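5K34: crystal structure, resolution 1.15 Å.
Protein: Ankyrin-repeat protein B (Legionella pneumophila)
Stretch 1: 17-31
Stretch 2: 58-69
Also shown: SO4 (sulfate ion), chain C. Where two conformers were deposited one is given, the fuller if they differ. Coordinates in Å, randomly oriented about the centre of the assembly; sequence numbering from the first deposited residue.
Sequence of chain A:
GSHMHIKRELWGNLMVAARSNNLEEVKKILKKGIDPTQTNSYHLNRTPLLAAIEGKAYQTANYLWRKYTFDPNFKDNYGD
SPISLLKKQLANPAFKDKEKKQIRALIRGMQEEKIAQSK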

# COMPACT_ATOMS: atom_id res chain seq x y z
N ALA A 17 -1.86 9.64 4.66
CA ALA A 17 -2.83 9.92 3.61
C ALA A 17 -3.26 8.62 2.96
O ALA A 17 -4.44 8.41 2.70
N ALA A 18 -2.31 7.72 2.67
CA ALA A 18 -2.66 6.45 2.05
C ALA A 18 -3.52 5.60 2.98
O ALA A 18 -4.55 5.05 2.54
N ARG A 19 -3.17 5.51 4.27
CA ARG A 19 -3.95 4.71 5.21
C ARG A 19 -5.37 5.22 5.36
O ARG A 19 -6.29 4.43 5.62
N SER A 20 -5.56 6.53 5.19
CA SER A 20 -6.90 7.11 5.34
C SER A 20 -7.65 7.21 4.03
O SER A 20 -8.75 7.77 3.98
N ASN A 21 -7.11 6.64 2.95
CA ASN A 21 -7.79 6.67 1.64
C ASN A 21 -7.88 8.08 1.08
O ASN A 21 -8.75 8.35 0.24
N ASN A 22 -7.00 8.97 1.52
CA ASN A 22 -6.97 10.33 1.01
C ASN A 22 -6.08 10.38 -0.21
O ASN A 22 -4.91 10.85 -0.20
N LEU A 23 -6.62 9.87 -1.32
CA LEU A 23 -5.86 9.74 -2.57
C LEU A 23 -5.47 11.12 -3.13
O LEU A 23 -4.38 11.27 -3.69
N GLU A 24 -6.35 12.09 -2.97
CA GLU A 24 -5.98 13.46 -3.43
C GLU A 24 -4.68 13.96 -2.75
O GLU A 24 -3.79 14.48 -3.43
N GLU A 25 -4.56 13.76 -1.44
CA GLU A 25 -3.36 14.17 -0.72
C GLU A 25 -2.18 13.29 -1.05
O GLU A 25 -1.07 13.82 -1.24
N VAL A 26 -2.37 11.96 -1.17
CA VAL A 26 -1.30 11.06 -1.77
C VAL A 26 -0.76 11.63 -3.10
O VAL A 26 0.44 11.76 -3.27
N LYS A 27 -1.66 11.97 -4.03
CA LYS A 27 -1.22 12.47 -5.35
C LYS A 27 -0.43 13.77 -5.21
O LYS A 27 0.59 13.96 -5.89
N LYS A 28 -0.91 14.64 -4.33
CA LYS A 28 -0.18 15.92 -4.11
C LYS A 28 1.21 15.71 -3.58
O LYS A 28 2.19 16.41 -4.01
N ILE A 29 1.39 14.77 -2.66
CA ILE A 29 2.72 14.49 -2.12
C ILE A 29 3.60 13.84 -3.17
O ILE A 29 4.80 14.18 -3.30
N LEU A 30 3.07 12.89 -3.95
CA LEU A 30 3.92 12.21 -4.96
C LEU A 30 4.35 13.19 -6.07
O LEU A 30 5.43 12.96 -6.65
N LYS A 31 3.59 14.26 -6.30
CA LYS A 31 4.02 15.27 -7.29
C LYS A 31 5.29 15.96 -6.83
O LYS A 31 5.96 16.58 -7.68
N TYR A 58 -8.92 0.68 -0.06
CA TYR A 58 -8.65 -0.19 -1.19
C TYR A 58 -8.59 0.53 -2.53
O TYR A 58 -7.85 0.11 -3.41
N GLN A 59 -9.32 1.64 -2.66
CA GLN A 59 -9.20 2.42 -3.91
C GLN A 59 -7.80 3.08 -4.04
O GLN A 59 -7.25 3.02 -5.14
N THR A 60 -7.26 3.54 -2.95
CA THR A 60 -5.92 4.09 -2.97
C THR A 60 -4.90 2.97 -3.26
O THR A 60 -3.96 3.16 -4.01
N ALA A 61 -5.09 1.81 -2.65
CA ALA A 61 -4.20 0.66 -2.92
C ALA A 61 -4.23 0.28 -4.40
O ALA A 61 -3.20 0.03 -5.01
N ASN A 62 -5.44 0.23 -4.99
CA ASN A 62 -5.60 -0.05 -6.40
C ASN A 62 -4.89 0.97 -7.27
O ASN A 62 -4.17 0.63 -8.21
N TYR A 63 -5.07 2.26 -6.96
CA TYR A 63 -4.39 3.31 -7.72
C TYR A 63 -2.89 3.13 -7.67
O TYR A 63 -2.21 3.21 -8.70
N LEU A 64 -2.36 2.94 -6.45
CA LEU A 64 -0.91 2.82 -6.30
C LEU A 64 -0.39 1.59 -7.10
O LEU A 64 0.66 1.71 -7.78
N TRP A 65 -1.07 0.47 -6.95
CA TRP A 65 -0.69 -0.76 -7.64
C TRP A 65 -0.70 -0.56 -9.15
O TRP A 65 0.22 -1.04 -9.85
N ARG A 66 -1.68 0.15 -9.67
CA ARG A 66 -1.82 0.33 -11.12
C ARG A 66 -0.82 1.34 -11.66
O ARG A 66 -0.28 1.12 -12.77
N LYS A 67 -0.51 2.38 -10.91
CA LYS A 67 0.24 3.52 -11.44
C LYS A 67 1.74 3.37 -11.25
O LYS A 67 2.52 4.00 -12.01
N TYR A 68 2.20 2.54 -10.32
CA TYR A 68 3.61 2.40 -10.01
C TYR A 68 3.97 0.94 -9.98
O TYR A 68 3.10 0.07 -9.84
N THR A 69 5.23 0.62 -10.16
CA THR A 69 5.71 -0.77 -10.15
C THR A 69 6.14 -1.19 -8.76
O THR A 69 7.26 -0.87 -8.32

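Two helices of the ankyrin-repeat protein, 23-30 and 58-67, run 32° from parallel with axes 10.8 Å apart at closest approach, joined by a polar clamp at the Asn-21 turn and an apolar seam beyond it. The CA atoms of Asn-21 and Thr-60, the nearest CA pair across the stretches, lie 5.6 Å apart. The CA-to-CB bond of Asn-21 points sideways, but chi1 of -145° brings its amide to helix 58-67. There Asn-21 OD1 accepts from Thr-60 OG1 (2.7 Å) and Thr-60 N (3.2 Å), while Asn-21 ND2 donates to Gln-59 OE1 (2.9 Å). A sulfate, probably from the crystallisation liquor, bridges the Asn-21 and Gln-59 side chains: its O2 accepts from Asn-21 ND2 and its O4 from Gln-59 NE2, both at 2.9 Å. Leu-23, Val-26 (t) and Leu-30 point toward stretch 2; Thr-60, Tyr-63 and Tyr-68 point toward stretch 1. Thr-60 (m) has CG2 4.3 Å from both Ala-18 CB and Val-26 CG2. Leu-23 (t, p) sets CD1 3.5 Å from CD1 of Tyr-63 (t), obliquely to the ring; extended Lys-27 (m, t, t, t) lays CE 3.5 Å from Tyr-63 CE2. Farther along, Leu-64 (m, t) brings CD2 to 4.2 Å from both Val-26 CG1 and Leu-30 CD1. Leu-30 (m, t) also approaches Tyr-68 (m), with CD1 3.8 Å from Tyr-68 CZ.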

# COMPACT_ATOMS: atom_id res chain seq x y z
CB ALA A 17 -2.22 10.85 2.58
CB ALA A 18 -1.42 5.71 1.65
CB ARG A 19 -3.22 4.74 6.56
CG ARG A 19 -3.77 3.67 7.54
CD ARG A 19 -3.02 3.68 8.88
NE ARG A 19 -1.63 3.32 8.77
CZ ARG A 19 -0.60 4.18 8.95
NH1 ARG A 19 -0.76 5.47 9.15
NH2 ARG A 19 0.65 3.70 8.83
CB SER A 20 -6.86 8.50 5.97
OG SER A 20 -6.08 9.36 5.17
CB ASN A 21 -9.17 5.99 1.68
CG ASN A 21 -9.54 5.25 0.39
OD1 ASN A 21 -8.71 4.94 -0.47
ND2 ASN A 21 -10.82 4.89 0.30
CB ASN A 22 -6.52 11.31 2.08
CG ASN A 22 -6.81 12.76 1.67
OD1 ASN A 22 -6.91 13.07 0.49
ND2 ASN A 22 -6.91 13.66 2.63
CB LEU A 23 -6.63 8.94 -3.61
CG LEU A 23 -5.90 8.71 -4.92
CD1 LEU A 23 -4.54 8.04 -4.77
CD2 LEU A 23 -6.79 7.88 -5.83
CB GLU A 24 -7.14 14.43 -3.15
CG GLU A 24 -8.40 14.17 -3.96
CD GLU A 24 -9.63 14.94 -3.40
OE1 GLU A 24 -9.52 15.67 -2.37
OE2 GLU A 24 -10.73 14.79 -4.00
CB GLU A 25 -3.64 14.18 0.78
CG GLU A 25 -2.48 14.67 1.62
CD GLU A 25 -2.15 16.15 1.42
OE1 GLU A 25 -2.93 16.88 0.77
OE2 GLU A 25 -1.11 16.59 1.96
CB VAL A 26 -1.85 9.63 -2.01
CG1 VAL A 26 -0.86 8.79 -2.85
CG2 VAL A 26 -2.14 8.93 -0.68
CB LYS A 27 -2.43 12.66 -6.25
CG LYS A 27 -3.01 11.36 -6.76
CD LYS A 27 -4.33 11.64 -7.52
CE LYS A 27 -4.96 10.42 -8.19
NZ LYS A 27 -6.29 10.67 -8.83
CB LYS A 28 -0.94 16.79 -3.11
CG LYS A 28 -2.15 17.47 -3.68
CD LYS A 28 -2.73 18.40 -2.64
CE LYS A 28 -1.61 18.97 -1.79
NZ LYS A 28 -1.07 20.32 -2.23
CB ILE A 29 2.61 13.62 -0.85
CG1 ILE A 29 1.93 14.40 0.27
CG2 ILE A 29 4.00 13.10 -0.44
CD1 ILE A 29 1.48 13.53 1.44
CB LEU A 30 3.21 10.98 -5.52
CG LEU A 30 2.91 9.90 -4.45
CD1 LEU A 30 2.30 8.71 -5.10
CD2 LEU A 30 4.15 9.51 -3.64
CB LYS A 31 2.95 16.31 -7.42
CG LYS A 31 1.91 16.04 -8.46
CD LYS A 31 1.60 17.45 -8.98
CE LYS A 31 0.22 17.62 -9.58
NZ LYS A 31 0.04 19.09 -9.85
CB TYR A 58 -9.61 -1.41 -1.20
CG TYR A 58 -9.46 -2.24 0.04
CD1 TYR A 58 -8.25 -2.87 0.35
CD2 TYR A 58 -10.50 -2.44 0.90
CE1 TYR A 58 -8.08 -3.63 1.50
CE2 TYR A 58 -10.37 -3.23 2.05
CZ TYR A 58 -9.17 -3.79 2.34
OH TYR A 58 -9.07 -4.51 3.51
CB GLN A 59 -10.30 3.47 -4.04
CG GLN A 59 -11.73 2.91 -3.92
CD GLN A 59 -12.31 3.10 -2.54
OE1 GLN A 59 -11.65 2.77 -1.52
NE2 GLN A 59 -13.51 3.64 -2.44
CB THR A 60 -5.62 4.81 -1.65
OG1 THR A 60 -6.46 5.96 -1.56
CG2 THR A 60 -4.15 5.28 -1.58
CB ALA A 61 -4.59 -0.54 -2.08
CB ASN A 62 -7.07 -0.15 -6.80
CG ASN A 62 -7.69 -1.52 -6.56
OD1 ASN A 62 -8.49 -1.75 -5.61
ND2 ASN A 62 -7.33 -2.46 -7.41
CB TYR A 63 -4.82 4.69 -7.19
CG TYR A 63 -4.06 5.79 -7.80
CD1 TYR A 63 -2.87 6.23 -7.23
CD2 TYR A 63 -4.50 6.43 -8.98
CE1 TYR A 63 -2.13 7.28 -7.78
CE2 TYR A 63 -3.76 7.47 -9.55
CZ TYR A 63 -2.60 7.88 -8.95
OH TYR A 63 -1.88 8.94 -9.51
CB LEU A 64 -0.54 2.69 -4.80
CG LEU A 64 -0.71 4.02 -4.03
CD1 LEU A 64 -0.59 3.75 -2.53
CD2 LEU A 64 0.32 5.07 -4.43
CB TRP A 65 -1.66 -1.88 -7.24
CG TRP A 65 -1.42 -3.14 -8.03
CD1 TRP A 65 -2.23 -3.61 -9.05
CD2 TRP A 65 -0.27 -3.98 -7.99
NE1 TRP A 65 -1.65 -4.75 -9.59
CE2 TRP A 65 -0.45 -4.98 -8.98
CE3 TRP A 65 0.87 -4.03 -7.20
CZ2 TRP A 65 0.48 -6.00 -9.21
CZ3 TRP A 65 1.81 -5.05 -7.42
CH2 TRP A 65 1.59 -6.02 -8.42
CB ARG A 66 -3.26 0.77 -11.42
CG ARG A 66 -3.63 0.84 -12.90
CD ARG A 66 -3.45 -0.50 -13.66
NE ARG A 66 -4.35 -1.58 -13.23
CZ ARG A 66 -3.95 -2.82 -12.92
NH1 ARG A 66 -2.67 -3.14 -13.02
NH2 ARG A 66 -4.84 -3.71 -12.50
CB LYS A 67 -0.24 4.80 -10.81
CG LYS A 67 -1.60 5.27 -11.37
CD LYS A 67 -1.54 5.71 -12.84
CE LYS A 67 -2.92 5.95 -13.40
NZ LYS A 67 -2.84 6.09 -14.88
CB TYR A 68 3.94 3.01 -8.63
CG TYR A 68 3.66 4.48 -8.56
CD1 TYR A 68 4.60 5.43 -9.02
CD2 TYR A 68 2.42 4.94 -8.11
CE1 TYR A 68 4.29 6.81 -8.98
CE2 TYR A 68 2.10 6.30 -8.10
CZ TYR A 68 3.04 7.21 -8.56
OH TYR A 68 2.74 8.56 -8.53
CB THR A 69 6.85 -1.01 -11.16
OG1 THR A 69 6.37 -0.60 -12.45
CG2 THR A 69 7.23 -2.49 -11.20
S SO4 C . -14.24 5.18 1.60
O1 SO4 C . -15.34 6.19 1.82
O2 SO4 C . -12.92 5.68 2.21
O3 SO4 C . -14.63 3.85 2.14
O4 SO4 C . -14.09 4.84 0.16